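Local coordinates for 26S proteasome regulatory subunit rpn10 (Schizosaccharomyces pombe, PDB 2X5N), which protects ubiquitin chains from disassembly by deubiquitinating enzymes as a regulatory subunit of the 26S proteasome, and so promotes protein degradation, at residues V1-T5 and D42-M47. Numbering follows the deposited sequence.
Sequences VLEAT and DNPENM. With SO4 (sulfate ion), chain B.
Val1 N makes a salt bridge of 2.9 Å to Asp42 OD2, meeting it from above the carboxylate plane. Asn46 grips the backbone of 1-5 with both ends of its amide. Its ND2 donates to Val1 O at 2.9 Å, and the acceptor lies almost in the amide plane. Its OD1 accepts from Glu3 N at 2.8 Å, with the donor well above the carbonyl plane. CG, anti to the carbonyl carbon (chi1 -77°), carries the amide across to the backbone of Val1 to Glu3. ND2 also donates to Lys39 O of helix 24-42. With an alanine here, Val1 O and Glu3 N would probably lose these partners and Lys39 O a donor. Further along, Thr5 N bonds to Met47 O at 3.0 Å; strands 3-9 and 47-52 are parallel neighbours in the sheet, and Thr5 also bonds to Gly49. A water joins Glu3 O, Thr5 OG1 and Met47 O. The Glu3 carboxylate turns to Lys39 and Arg108, and a second water links its OE2 to Asp42 OD2. A third accepts from Val1 N and Asn43 ND2 and donates to a sulfate, probably from the crystallisation liquor, which also accepts from Leu2 N. Leu2 CD1 lies against Asn46 OD1 (3.5 Å), Asn43 OD1 and Glu45 CB. Asn43 OD1 accepts from Glu45 N, an Asx turn. Mainly polar bonds thus fasten the chain start to the helix-to-strand loop of the VWA domain.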
ATOM      1  N   VAL A   1       5.297 -15.720   6.932  1.00 12.23           N
ATOM      2  CA  VAL A   1       5.842 -14.587   7.680  1.00  8.15           C
ATOM      3  C   VAL A   1       4.835 -14.018   8.688  1.00  6.41           C
ATOM      4  O   VAL A   1       3.674 -13.785   8.341  1.00  7.76           O
ATOM      5  CB  VAL A   1       6.233 -13.458   6.689  1.00 11.12           C
ATOM      6  CG1 VAL A   1       6.761 -12.243   7.389  1.00 12.79           C
ATOM      7  CG2 VAL A   1       7.268 -13.977   5.683  1.00 14.98           C
ATOM      8  N   LEU A   2       5.298 -13.767   9.913  1.00  5.50           N
ATOM      9  CA  LEU A   2       4.518 -13.082  10.924  1.00  4.92           C
ATOM     10  C   LEU A   2       4.802 -11.581  10.838  1.00  4.29           C
ATOM     11  O   LEU A   2       5.900 -11.120  11.166  1.00  4.42           O
ATOM     12  CB  LEU A   2       4.859 -13.631  12.302  1.00  5.94           C
ATOM     13  CG  LEU A   2       4.194 -12.908  13.468  1.00  6.11           C
ATOM     14  CD1 LEU A   2       2.706 -13.094  13.444  1.00  8.33           C
ATOM     15  CD2 LEU A   2       4.739 -13.456  14.784  1.00  9.78           C
ATOM     16  N   GLU A   3       3.814 -10.837  10.338  1.00  4.96           N
ATOM     17  CA  GLU A   3       3.971  -9.416  10.078  1.00  3.65           C
ATOM     18  C   GLU A   3       2.647  -8.656  10.230  1.00  3.89           C
ATOM     19  O   GLU A   3       1.557  -9.198  10.021  1.00  5.13           O
ATOM     20  CB  GLU A   3       4.586  -9.165   8.685  1.00  5.50           C
ATOM     21  CG  GLU A   3       3.720  -9.636   7.509  1.00  6.27           C
ATOM     22  CD  GLU A   3       4.395  -9.473   6.160  1.00  6.23           C
ATOM     23  OE1 GLU A   3       5.389  -8.731   6.058  1.00  6.93           O
ATOM     24  OE2 GLU A   3       3.911 -10.076   5.176  1.00  6.41           O
ATOM     25  N   ALA A   4       2.784  -7.385  10.589  1.00  3.93           N
ATOM     26  CA  ALA A   4       1.715  -6.399  10.591  1.00  3.74           C
ATOM     27  C   ALA A   4       1.894  -5.542   9.362  1.00  3.70           C
ATOM     28  O   ALA A   4       3.002  -5.049   9.099  1.00  5.12           O
ATOM     29  CB  ALA A   4       1.844  -5.509  11.819  1.00  5.21           C
ATOM     30  N   THR A   5       0.816  -5.320   8.625  1.00  3.39           N
ATOM     31  CA  THR A   5       0.899  -4.604   7.358  1.00  3.50           C
ATOM     32  C   THR A   5      -0.066  -3.443   7.359  1.00  4.52           C
ATOM     33  O   THR A   5      -1.269  -3.622   7.580  1.00  4.34           O
ATOM     34  CB  THR A   5       0.534  -5.528   6.174  1.00  4.63           C
ATOM     35  OG1 THR A   5       1.390  -6.676   6.159  1.00  4.39           O
ATOM     36  CG2 THR A   5       0.664  -4.834   4.835  1.00  5.56           C
ATOM     37  N   ASP A  42      -1.375 -15.971   5.591  1.00  9.44           N
ATOM     38  CA  ASP A  42       0.041 -16.327   5.739  1.00  9.55           C
ATOM     39  C   ASP A  42       0.382 -16.824   7.135  1.00  9.69           C
ATOM     40  O   ASP A  42       1.287 -17.643   7.307  1.00 13.19           O
ATOM     41  CB  ASP A  42       0.960 -15.156   5.363  1.00  9.44           C
ATOM     42  CG  ASP A  42       2.202 -15.609   4.597  1.00  8.45           C
ATOM     43  OD1 ASP A  42       2.050 -16.417   3.655  1.00  9.10           O
ATOM     44  OD2 ASP A  42       3.329 -15.131   4.888  1.00 10.95           O
ATOM     45  N   ASN A  43      -0.305 -16.287   8.134  1.00  8.76           N
ATOM     46  CA  ASN A  43      -0.030 -16.601   9.525  1.00  9.08           C
ATOM     47  C   ASN A  43      -1.274 -16.214  10.300  1.00  8.38           C
ATOM     48  O   ASN A  43      -1.829 -15.157  10.064  1.00  7.74           O
ATOM     49  CB  ASN A  43       1.193 -15.813   9.994  1.00  8.82           C
ATOM     50  CG  ASN A  43       1.634 -16.190  11.395  1.00  9.72           C
ATOM     51  OD1 ASN A  43       0.890 -16.033  12.359  1.00  9.79           O
ATOM     52  ND2 ASN A  43       2.853 -16.689  11.513  1.00 11.08           N
ATOM     53  N   PRO A  44      -1.738 -17.072  11.219  1.00  8.80           N
ATOM     54  CA  PRO A  44      -2.915 -16.784  12.044  1.00  9.61           C
ATOM     55  C   PRO A  44      -2.972 -15.538  12.887  1.00  7.51           C
ATOM     56  O   PRO A  44      -4.013 -15.096  13.352  1.00  7.51           O
ATOM     57  CB  PRO A  44      -3.258 -18.114  12.718  1.00 14.62           C
ATOM     58  CG  PRO A  44      -1.921 -18.764  12.839  1.00 14.85           C
ATOM     59  CD  PRO A  44      -1.132 -18.359  11.598  1.00 10.62           C
ATOM     60  N   GLU A  45      -1.771 -15.025  13.138  1.00  7.27           N
ATOM     61  CA  GLU A  45      -1.603 -13.823  13.943  1.00  7.55           C
ATOM     62  C   GLU A  45      -1.318 -12.560  13.139  1.00  7.02           C
ATOM     63  O   GLU A  45      -1.151 -11.488  13.720  1.00  8.08           O
ATOM     64  CB  GLU A  45      -0.517 -14.061  14.969  1.00  9.37           C
ATOM     65  CG  GLU A  45      -0.946 -15.033  16.057  1.00 12.21           C
ATOM     66  CD  GLU A  45      -0.023 -14.970  17.224  0.79 15.96           C
ATOM     67  OE1 GLU A  45       1.098 -15.447  17.063  1.00 19.44           O
ATOM     68  OE2 GLU A  45      -0.410 -14.425  18.277  0.64 16.39           O
ATOM     69  N   ASN A  46      -1.251 -12.654  11.817  1.00  5.44           N
ATOM     70  CA  ASN A  46      -1.014 -11.451  11.018  1.00  5.37           C
ATOM     71  C   ASN A  46      -2.203 -10.514  11.101  1.00  5.26           C
ATOM     72  O   ASN A  46      -3.359 -10.948  11.184  1.00  6.75           O
ATOM     73  CB  ASN A  46      -0.751 -11.810   9.565  1.00  5.65           C
ATOM     74  CG  ASN A  46       0.642 -12.345   9.340  1.00  6.06           C
ATOM     75  OD1 ASN A  46       1.449 -12.412  10.261  1.00  6.26           O
ATOM     76  ND2 ASN A  46       0.942 -12.717   8.105  1.00  5.86           N
ATOM     77  N   MET A  47      -1.906  -9.225  11.066  0.78  4.96           N
ATOM     78  CA  MET A  47      -2.914  -8.181  11.124  0.78  4.62           C
ATOM     79  C   MET A  47      -2.626  -7.176  10.030  0.78  3.16           C
ATOM     80  O   MET A  47      -1.479  -6.966   9.662  0.78  3.67           O
ATOM     81  CB  MET A  47      -2.808  -7.429  12.450  0.78  7.91           C
ATOM     82  CG  MET A  47      -2.869  -8.321  13.647  0.78 10.94           C
ATOM     83  SD  MET A  47      -4.575  -8.602  14.071  0.78 13.47           S
ATOM     84  CE  MET A  47      -4.822  -7.283  15.259  0.78 38.87           C
TER
HETATM   85  S   SO4 B1194       8.541 -15.538  10.593  0.85  9.24           S
HETATM   86  O1  SO4 B1194       9.874 -15.556   9.991  0.92 13.73           O
HETATM   87  O2  SO4 B1194       7.626 -16.385   9.805  0.74  9.75           O
HETATM   88  O3  SO4 B1194       8.672 -16.073  11.940  0.80 11.17           O
HETATM   89  O4  SO4 B1194       8.112 -14.171  10.644  1.00  9.17           O
HETATM   90  O   HOH W   1       4.856 -17.239   9.538  1.00 20.04           O
HETATM   91  O   HOH W   2       0.053  -8.503   7.807  1.00  5.41           O
HETATM   92  O   HOH W   3       2.540 -12.367   4.672  1.00 10.91           O